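Local coordinates for protein putative sulfatase yidJ (Bacteroides fragilis, PDB 2QZU) that probably hydrolyses aryl sulfate esters and probably binds a calcium ion, at residues A[155-160]-A[188-193]; A[309-314]-A[336-341]. One frame throughout, in Å; residues are numbered along the deposited sequence.

The two contacts lie about 28 Å apart, centre to centre, and share no segment. Interaction 1 is partly buried and sits nearer the surface. It joins two irregular loops, 155-160 and 188-193, neither of which has a regular helix or strand. Its chemistry is mixed: a salt bridge, a tryptophan face against backbone, and one water bridge. Interaction 2 is wholly buried, about 7 Å from the centre of the chain. It pairs neighbouring antiparallel strands of the main sheet, and is held by backbone hydrogen bonds, one threonine hydroxyl and apolar side chains. Interaction 1 buries 235 Å² and interaction 2 buries 474 Å², both sides summed.

Interaction 1: residues A[155-160]-A[188-193]; sequences NEWCPP and APRDSF
The Trp-157 ring has the backbone of Pro-189 and Arg-190 on one face. Pro-159 CA, two residues on, lies over the opposite face, toward the rim. Arg-190 N stands over the ring centre. Arg-190 CA lies 3.9 Å from the centroid of the five-membered ring, a CH-pi contact 21° off the ring normal. Arg-190 CB packs against Trp-157 CE3 at 3.6 Å. A water sits at the ring edge, in plane. The water oxygen accepts from Trp-157 NE1 at 3.0 Å. The same water oxygen donates to Ala-188 O at 2.6 Å.

The guanidinium of Arg-190 and the carboxylate of Glu-156 are nearly coplanar, 10° apart. The grip is side-on and bidentate. Arg-190 NE reaches Glu-156 OE2 at 2.8 Å, and Arg-190 NH2 reaches Glu-156 OE1 at 2.9 Å. Both oxygens use syn lone pairs. Arg-190 runs extended from CG to NE, with CG anti to its backbone N (chi1 -176°). Residues 189-192 form a type I beta turn, closed by Ser-192 N to Pro-189 O. The turn lies between strands 182-183 and 194-195 and rests on the loop before strand 168-172.

Glu-156 OE2 also accepts from Trp-157 N at 2.8 Å, from above the carboxylate plane. Glu-156 OE1 takes a second bond from Tyr-139 N. Arg-190 NH1 donates to Pro-141 O, and Arg-190 makes a cation-pi contact with Tyr-139.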
ATOM      1  N   ASN A 155      -9.123   3.501 -14.438  1.00  7.04           N
ATOM      2  CA  ASN A 155     -10.439   4.047 -14.158  1.00  9.07           C
ATOM      3  C   ASN A 155     -10.963   4.975 -15.244  1.00 10.89           C
ATOM      4  O   ASN A 155     -10.229   5.798 -15.787  1.00 15.92           O
ATOM      5  CB  ASN A 155     -10.376   4.747 -12.796  1.00  7.25           C
ATOM      6  CG  ASN A 155     -11.719   5.258 -12.323  1.00  7.94           C
ATOM      7  OD1 ASN A 155     -12.736   4.570 -12.405  1.00  3.58           O
ATOM      8  ND2 ASN A 155     -11.721   6.475 -11.802  1.00  8.49           N
ATOM      9  N   GLU A 156     -12.241   4.818 -15.570  1.00  8.96           N
ATOM     10  CA  GLU A 156     -12.871   5.635 -16.596  1.00  7.96           C
ATOM     11  C   GLU A 156     -14.346   5.878 -16.268  1.00 11.49           C
ATOM     12  O   GLU A 156     -14.974   5.098 -15.555  1.00  8.80           O
ATOM     13  CB  GLU A 156     -12.728   4.950 -17.961  1.00  7.04           C
ATOM     14  CG  GLU A 156     -13.322   5.729 -19.131  1.00  3.70           C
ATOM     15  CD  GLU A 156     -12.780   7.150 -19.230  1.00 15.09           C
ATOM     16  OE1 GLU A 156     -11.576   7.320 -19.519  1.00 12.33           O
ATOM     17  OE2 GLU A 156     -13.563   8.099 -19.012  1.00 10.83           O
ATOM     18  N   TRP A 157     -14.880   6.976 -16.784  1.00  4.16           N
ATOM     19  CA  TRP A 157     -16.271   7.360 -16.578  1.00  5.26           C
ATOM     20  C   TRP A 157     -17.172   6.574 -17.524  1.00  5.60           C
ATOM     21  O   TRP A 157     -16.747   6.183 -18.612  1.00  8.90           O
ATOM     22  CB  TRP A 157     -16.414   8.864 -16.867  1.00  4.57           C
ATOM     23  CG  TRP A 157     -17.805   9.441 -16.740  1.00  8.22           C
ATOM     24  CD1 TRP A 157     -18.610   9.419 -15.634  1.00  7.59           C
ATOM     25  CD2 TRP A 157     -18.512  10.201 -17.730  1.00  7.41           C
ATOM     26  NE1 TRP A 157     -19.769  10.118 -15.873  1.00  9.63           N
ATOM     27  CE2 TRP A 157     -19.735  10.610 -17.152  1.00  6.92           C
ATOM     28  CE3 TRP A 157     -18.230  10.579 -19.052  1.00  7.45           C
ATOM     29  CZ2 TRP A 157     -20.676  11.377 -17.849  1.00  8.53           C
ATOM     30  CZ3 TRP A 157     -19.166  11.341 -19.746  1.00  7.23           C
ATOM     31  CH2 TRP A 157     -20.375  11.732 -19.141  1.00  6.75           C
ATOM     32  N   CYS A 158     -18.413   6.335 -17.109  1.00  6.20           N
ATOM     33  CA  CYS A 158     -19.367   5.638 -17.963  1.00  5.26           C
ATOM     34  C   CYS A 158     -20.424   6.667 -18.335  1.00  5.85           C
ATOM     35  O   CYS A 158     -21.272   7.015 -17.515  1.00  7.35           O
ATOM     36  CB  CYS A 158     -20.037   4.471 -17.231  1.00  9.18           C
ATOM     37  SG  CYS A 158     -21.166   3.513 -18.292  1.00  8.11           S
ATOM     38  N   PRO A 159     -20.368   7.191 -19.567  1.00  4.19           N
ATOM     39  CA  PRO A 159     -21.354   8.186 -19.995  1.00  8.15           C
ATOM     40  C   PRO A 159     -22.744   7.548 -20.037  1.00  6.46           C
ATOM     41  O   PRO A 159     -22.868   6.330 -20.163  1.00  7.75           O
ATOM     42  CB  PRO A 159     -20.846   8.602 -21.378  1.00  6.58           C
ATOM     43  CG  PRO A 159     -20.189   7.353 -21.883  1.00  9.30           C
ATOM     44  CD  PRO A 159     -19.443   6.850 -20.664  1.00  7.09           C
ATOM     45  N   PRO A 160     -23.804   8.361 -19.934  1.00  9.39           N
ATOM     46  CA  PRO A 160     -25.172   7.832 -19.958  1.00  8.52           C
ATOM     47  C   PRO A 160     -25.496   6.826 -21.064  1.00  8.62           C
ATOM     48  O   PRO A 160     -26.167   5.819 -20.814  1.00  8.79           O
ATOM     49  CB  PRO A 160     -26.023   9.098 -20.056  1.00 11.39           C
ATOM     50  CG  PRO A 160     -25.223  10.083 -19.257  1.00 13.48           C
ATOM     51  CD  PRO A 160     -23.815   9.827 -19.766  1.00 11.92           C
ATOM     52  N   ALA A 188     -23.367  13.899 -13.063  1.00 11.63           N
ATOM     53  CA  ALA A 188     -22.026  14.468 -12.993  1.00 14.72           C
ATOM     54  C   ALA A 188     -21.223  14.281 -14.279  1.00 12.26           C
ATOM     55  O   ALA A 188     -21.231  13.203 -14.879  1.00 12.92           O
ATOM     56  CB  ALA A 188     -21.261  13.855 -11.822  1.00  9.74           C
ATOM     57  N   PRO A 189     -20.539  15.341 -14.739  1.00 12.41           N
ATOM     58  CA  PRO A 189     -19.747  15.179 -15.961  1.00 12.67           C
ATOM     59  C   PRO A 189     -18.490  14.355 -15.651  1.00  9.28           C
ATOM     60  O   PRO A 189     -18.172  14.099 -14.486  1.00 10.02           O
ATOM     61  CB  PRO A 189     -19.437  16.623 -16.372  1.00 12.87           C
ATOM     62  CG  PRO A 189     -19.457  17.363 -15.082  1.00 14.97           C
ATOM     63  CD  PRO A 189     -20.639  16.761 -14.361  1.00 12.96           C
ATOM     64  N   ARG A 190     -17.782  13.954 -16.701  1.00  9.54           N
ATOM     65  CA  ARG A 190     -16.585  13.128 -16.583  1.00  7.76           C
ATOM     66  C   ARG A 190     -15.558  13.521 -15.527  1.00  8.34           C
ATOM     67  O   ARG A 190     -15.032  12.657 -14.824  1.00 11.71           O
ATOM     68  CB  ARG A 190     -15.900  13.027 -17.952  1.00  6.70           C
ATOM     69  CG  ARG A 190     -14.679  12.113 -17.990  1.00 12.82           C
ATOM     70  CD  ARG A 190     -14.264  11.823 -19.435  1.00 10.75           C
ATOM     71  NE  ARG A 190     -13.196  10.831 -19.527  1.00 11.70           N
ATOM     72  CZ  ARG A 190     -11.899  11.117 -19.611  1.00 16.66           C
ATOM     73  NH1 ARG A 190     -11.488  12.379 -19.619  1.00 13.53           N
ATOM     74  NH2 ARG A 190     -11.012  10.135 -19.695  1.00 12.98           N
ATOM     75  N   ASP A 191     -15.265  14.812 -15.403  1.00  9.25           N
ATOM     76  CA  ASP A 191     -14.272  15.248 -14.427  1.00 15.25           C
ATOM     77  C   ASP A 191     -14.853  15.751 -13.109  1.00 13.66           C
ATOM     78  O   ASP A 191     -14.150  16.387 -12.318  1.00 17.73           O
ATOM     79  CB  ASP A 191     -13.377  16.325 -15.049  1.00 18.08           C
ATOM     80  CG  ASP A 191     -12.611  15.815 -16.262  1.00 29.42           C
ATOM     81  OD1 ASP A 191     -11.859  14.824 -16.118  1.00 24.18           O
ATOM     82  OD2 ASP A 191     -12.762  16.399 -17.357  1.00 26.47           O
ATOM     83  N   SER A 192     -16.123  15.445 -12.862  1.00  9.56           N
ATOM     84  CA  SER A 192     -16.782  15.884 -11.639  1.00  6.82           C
ATOM     85  C   SER A 192     -17.188  14.773 -10.674  1.00 10.76           C
ATOM     86  O   SER A 192     -18.269  14.822 -10.074  1.00 13.71           O
ATOM     87  CB  SER A 192     -18.002  16.736 -11.986  1.00 13.11           C
ATOM     88  OG  SER A 192     -17.601  17.960 -12.575  1.00 17.16           O
ATOM     89  N   PHE A 193     -16.330  13.768 -10.533  1.00  8.61           N
ATOM     90  CA  PHE A 193     -16.595  12.691  -9.594  1.00  8.75           C
ATOM     91  C   PHE A 193     -16.337  13.284  -8.210  1.00 10.89           C
ATOM     92  O   PHE A 193     -15.736  14.351  -8.096  1.00 13.61           O
ATOM     93  CB  PHE A 193     -15.656  11.501  -9.835  1.00  7.05           C
ATOM     94  CG  PHE A 193     -14.205  11.880  -9.971  1.00  8.21           C
ATOM     95  CD1 PHE A 193     -13.687  12.267 -11.204  1.00 13.15           C
ATOM     96  CD2 PHE A 193     -13.363  11.862  -8.865  1.00 19.90           C
ATOM     97  CE1 PHE A 193     -12.348  12.631 -11.334  1.00 15.62           C
ATOM     98  CE2 PHE A 193     -12.023  12.226  -8.982  1.00 11.97           C
ATOM     99  CZ  PHE A 193     -11.514  12.609 -10.221  1.00 17.36           C
TER
HETATM  100  O   HOH W   1     -22.145  10.893 -14.295  1.00 11.32           O

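Interaction 2: residues A[309-314]-A[336-341]; sequences VFTSDH and IPMILS
Thr-311 OG1 is anti to the backbone N (chi1 -171°), which brings it to Pro-337 O. Thr-311 OG1 donates to Pro-337 O over 2.8 Å, nearly along the C=O axis. Ile-336 CG1 takes the crowded position between its backbone N and carbonyl carbon (chi1 57°). Ile-336 CD1 touches Thr-311 OG1 and comes to 3.2 Å from Ser-312 O. Ile-336 CG2 rests on His-314 CA at 3.6 Å.

Strands 309-311 and 338-341 run antiparallel, at 176°. Phe-310 and Ile-339 are a hydrogen-bonded pair. Phe-310 N donates to Ile-339 O at 2.8 Å, and Ile-339 N returns the bond to Phe-310 O at 2.9 Å. These are adjacent strands of the mixed central sheet of the alkaline phosphatase-like fold, with strand 29-35 on the other edge of 306-311. Strand 306-311 leads to Asp-313, whose OD2 lies close to Asp-36 OD2, consistent with the metal site of sulfatases.

Val-309 and Leu-340 are a non-hydrogen-bonded pair, and Val-309 CG2 meets Leu-340 CG at 4.1 Å. The selenium of selenomethionine Met-338 lies near Val-309 CG1. Helix 361-368 covers this face. On the face with Phe-310 and Ile-339, helix 54-61 packs, and Phe-310 CE2 meets Pro-337 CG at 4.0 Å. Ser-312 CB lies 3.7 Å from Pro-337 CD, while Ser-312 OG bonds to Ala-35 O and Tyr-38 N.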
ATOM      1  N   VAL A 309     -29.884 -11.645  -4.892  1.00  6.88           N
ATOM      2  CA  VAL A 309     -28.745 -12.479  -5.239  1.00  5.68           C
ATOM      3  C   VAL A 309     -27.475 -11.925  -4.614  1.00  9.07           C
ATOM      4  O   VAL A 309     -27.248 -10.715  -4.661  1.00  8.96           O
ATOM      5  CB  VAL A 309     -28.505 -12.504  -6.773  1.00  7.95           C
ATOM      6  CG1 VAL A 309     -27.322 -13.406  -7.100  1.00 14.08           C
ATOM      7  CG2 VAL A 309     -29.755 -12.952  -7.502  1.00  6.91           C
ATOM      8  N   PHE A 310     -26.672 -12.791  -3.999  1.00  3.92           N
ATOM      9  CA  PHE A 310     -25.379 -12.357  -3.468  1.00  3.27           C
ATOM     10  C   PHE A 310     -24.349 -13.244  -4.149  1.00  4.76           C
ATOM     11  O   PHE A 310     -24.387 -14.469  -4.013  1.00  6.81           O
ATOM     12  CB  PHE A 310     -25.229 -12.538  -1.955  1.00  3.46           C
ATOM     13  CG  PHE A 310     -23.880 -12.086  -1.446  1.00  5.56           C
ATOM     14  CD1 PHE A 310     -23.593 -10.732  -1.320  1.00  4.36           C
ATOM     15  CD2 PHE A 310     -22.867 -13.010  -1.192  1.00  6.11           C
ATOM     16  CE1 PHE A 310     -22.319 -10.295  -0.957  1.00  5.60           C
ATOM     17  CE2 PHE A 310     -21.583 -12.584  -0.828  1.00  5.30           C
ATOM     18  CZ  PHE A 310     -21.312 -11.226  -0.713  1.00  9.90           C
ATOM     19  N   THR A 311     -23.435 -12.633  -4.890  1.00  4.53           N
ATOM     20  CA  THR A 311     -22.429 -13.407  -5.598  1.00  6.29           C
ATOM     21  C   THR A 311     -21.133 -12.606  -5.752  1.00  7.56           C
ATOM     22  O   THR A 311     -20.955 -11.569  -5.108  1.00  4.66           O
ATOM     23  CB  THR A 311     -22.988 -13.846  -6.982  1.00  9.30           C
ATOM     24  OG1 THR A 311     -22.093 -14.778  -7.600  1.00 11.79           O
ATOM     25  CG2 THR A 311     -23.184 -12.643  -7.881  1.00  7.78           C
ATOM     26  N   SER A 312     -20.224 -13.090  -6.589  1.00  6.68           N
ATOM     27  CA  SER A 312     -18.944 -12.417  -6.796  1.00  3.02           C
ATOM     28  C   SER A 312     -18.421 -12.722  -8.192  1.00  3.70           C
ATOM     29  O   SER A 312     -18.813 -13.716  -8.801  1.00  7.36           O
ATOM     30  CB  SER A 312     -17.930 -12.885  -5.747  1.00  2.38           C
ATOM     31  OG  SER A 312     -16.696 -12.192  -5.868  1.00  5.92           O
ATOM     32  N   ASP A 313     -17.539 -11.865  -8.696  1.00  6.93           N
ATOM     33  CA  ASP A 313     -16.985 -12.063 -10.028  1.00  6.64           C
ATOM     34  C   ASP A 313     -15.886 -13.119 -10.064  1.00  3.94           C
ATOM     35  O   ASP A 313     -15.624 -13.706 -11.112  1.00  9.08           O
ATOM     36  CB  ASP A 313     -16.485 -10.726 -10.607  1.00  5.36           C
ATOM     37  CG  ASP A 313     -15.482 -10.011  -9.706  1.00  8.56           C
ATOM     38  OD1 ASP A 313     -15.371 -10.340  -8.508  1.00  5.68           O
ATOM     39  OD2 ASP A 313     -14.805  -9.087 -10.206  1.00  9.09           O
ATOM     40  N   HIS A 314     -15.251 -13.359  -8.921  1.00  4.20           N
ATOM     41  CA  HIS A 314     -14.188 -14.358  -8.815  1.00  6.06           C
ATOM     42  C   HIS A 314     -13.627 -14.459  -7.402  1.00  3.53           C
ATOM     43  O   HIS A 314     -13.900 -13.609  -6.551  1.00  4.61           O
ATOM     44  CB  HIS A 314     -13.040 -14.042  -9.786  1.00  6.10           C
ATOM     45  CG  HIS A 314     -12.397 -12.712  -9.558  1.00  3.48           C
ATOM     46  ND1 HIS A 314     -11.562 -12.454  -8.491  1.00  4.26           N
ATOM     47  CD2 HIS A 314     -12.474 -11.555 -10.261  1.00  7.26           C
ATOM     48  CE1 HIS A 314     -11.154 -11.197  -8.546  1.00  9.70           C
ATOM     49  NE2 HIS A 314     -11.694 -10.631  -9.612  1.00  8.90           N
ATOM     50  N   ILE A 336     -17.115 -19.147  -6.387  1.00  5.65           N
ATOM     51  CA  ILE A 336     -17.704 -17.906  -5.911  1.00  5.33           C
ATOM     52  C   ILE A 336     -18.970 -18.167  -5.109  1.00  7.05           C
ATOM     53  O   ILE A 336     -19.606 -19.219  -5.244  1.00  8.85           O
ATOM     54  CB  ILE A 336     -18.096 -16.967  -7.085  1.00  4.40           C
ATOM     55  CG1 ILE A 336     -19.065 -17.690  -8.029  1.00 10.21           C
ATOM     56  CG2 ILE A 336     -16.859 -16.519  -7.833  1.00  5.81           C
ATOM     57  CD1 ILE A 336     -19.695 -16.790  -9.094  1.00  3.17           C
ATOM     58  N   PRO A 337     -19.331 -17.223  -4.229  1.00  6.26           N
ATOM     59  CA  PRO A 337     -20.548 -17.405  -3.442  1.00  8.70           C
ATOM     60  C   PRO A 337     -21.710 -17.198  -4.403  1.00  7.44           C
ATOM     61  O   PRO A 337     -21.568 -16.519  -5.426  1.00  4.87           O
ATOM     62  CB  PRO A 337     -20.455 -16.298  -2.400  1.00  7.17           C
ATOM     63  CG  PRO A 337     -19.734 -15.212  -3.130  1.00  9.79           C
ATOM     64  CD  PRO A 337     -18.636 -15.985  -3.838  1.00  9.66           C
HETATM   65  N   MSE A 338     -22.851 -17.785  -4.080  1.00  7.63           N
HETATM   66  CA  MSE A 338     -24.032 -17.663  -4.917  1.00  6.72           C
HETATM   67  C   MSE A 338     -25.221 -18.011  -4.040  1.00 11.01           C
HETATM   68  O   MSE A 338     -25.600 -19.177  -3.918  1.00  8.10           O
HETATM   69  CB  MSE A 338     -23.933 -18.634  -6.099  1.00  9.18           C
HETATM   70  CG  MSE A 338     -25.105 -18.627  -7.056  1.00 11.54           C
HETATM   71 SE   MSE A 338     -25.183 -17.056  -8.175  1.00 30.18          SE
HETATM   72  CE  MSE A 338     -23.673 -17.426  -9.357  1.00 11.74           C
ATOM     73  N   ILE A 339     -25.778 -16.985  -3.407  1.00  6.45           N
ATOM     74  CA  ILE A 339     -26.928 -17.126  -2.527  1.00  7.39           C
ATOM     75  C   ILE A 339     -28.093 -16.390  -3.174  1.00 10.47           C
ATOM     76  O   ILE A 339     -27.949 -15.245  -3.604  1.00  8.77           O
ATOM     77  CB  ILE A 339     -26.648 -16.501  -1.142  1.00  5.58           C
ATOM     78  CG1 ILE A 339     -25.458 -17.199  -0.483  1.00  8.54           C
ATOM     79  CG2 ILE A 339     -27.883 -16.618  -0.253  1.00 10.84           C
ATOM     80  CD1 ILE A 339     -25.017 -16.556   0.810  1.00 15.41           C
ATOM     81  N   LEU A 340     -29.246 -17.044  -3.242  1.00  7.25           N
ATOM     82  CA  LEU A 340     -30.413 -16.433  -3.856  1.00  8.49           C
ATOM     83  C   LEU A 340     -31.664 -16.671  -3.018  1.00  7.42           C
ATOM     84  O   LEU A 340     -31.876 -17.763  -2.488  1.00  7.79           O
ATOM     85  CB  LEU A 340     -30.600 -17.002  -5.268  1.00  8.73           C
ATOM     86  CG  LEU A 340     -31.610 -16.366  -6.230  1.00 13.94           C
ATOM     87  CD1 LEU A 340     -31.252 -16.767  -7.651  1.00 14.82           C
ATOM     88  CD2 LEU A 340     -33.026 -16.803  -5.886  1.00 18.29           C
ATOM     89  N   SER A 341     -32.481 -15.633  -2.886  1.00  6.54           N
ATOM     90  CA  SER A 341     -33.719 -15.745  -2.136  1.00  8.39           C
ATOM     91  C   SER A 341     -34.850 -15.094  -2.916  1.00  6.06           C
ATOM     92  O   SER A 341     -34.644 -14.138  -3.659  1.00  8.80           O
ATOM     93  CB  SER A 341     -33.591 -15.076  -0.761  1.00  9.30           C
ATOM     94  OG  SER A 341     -33.465 -13.670  -0.877  1.00 12.83           O
TER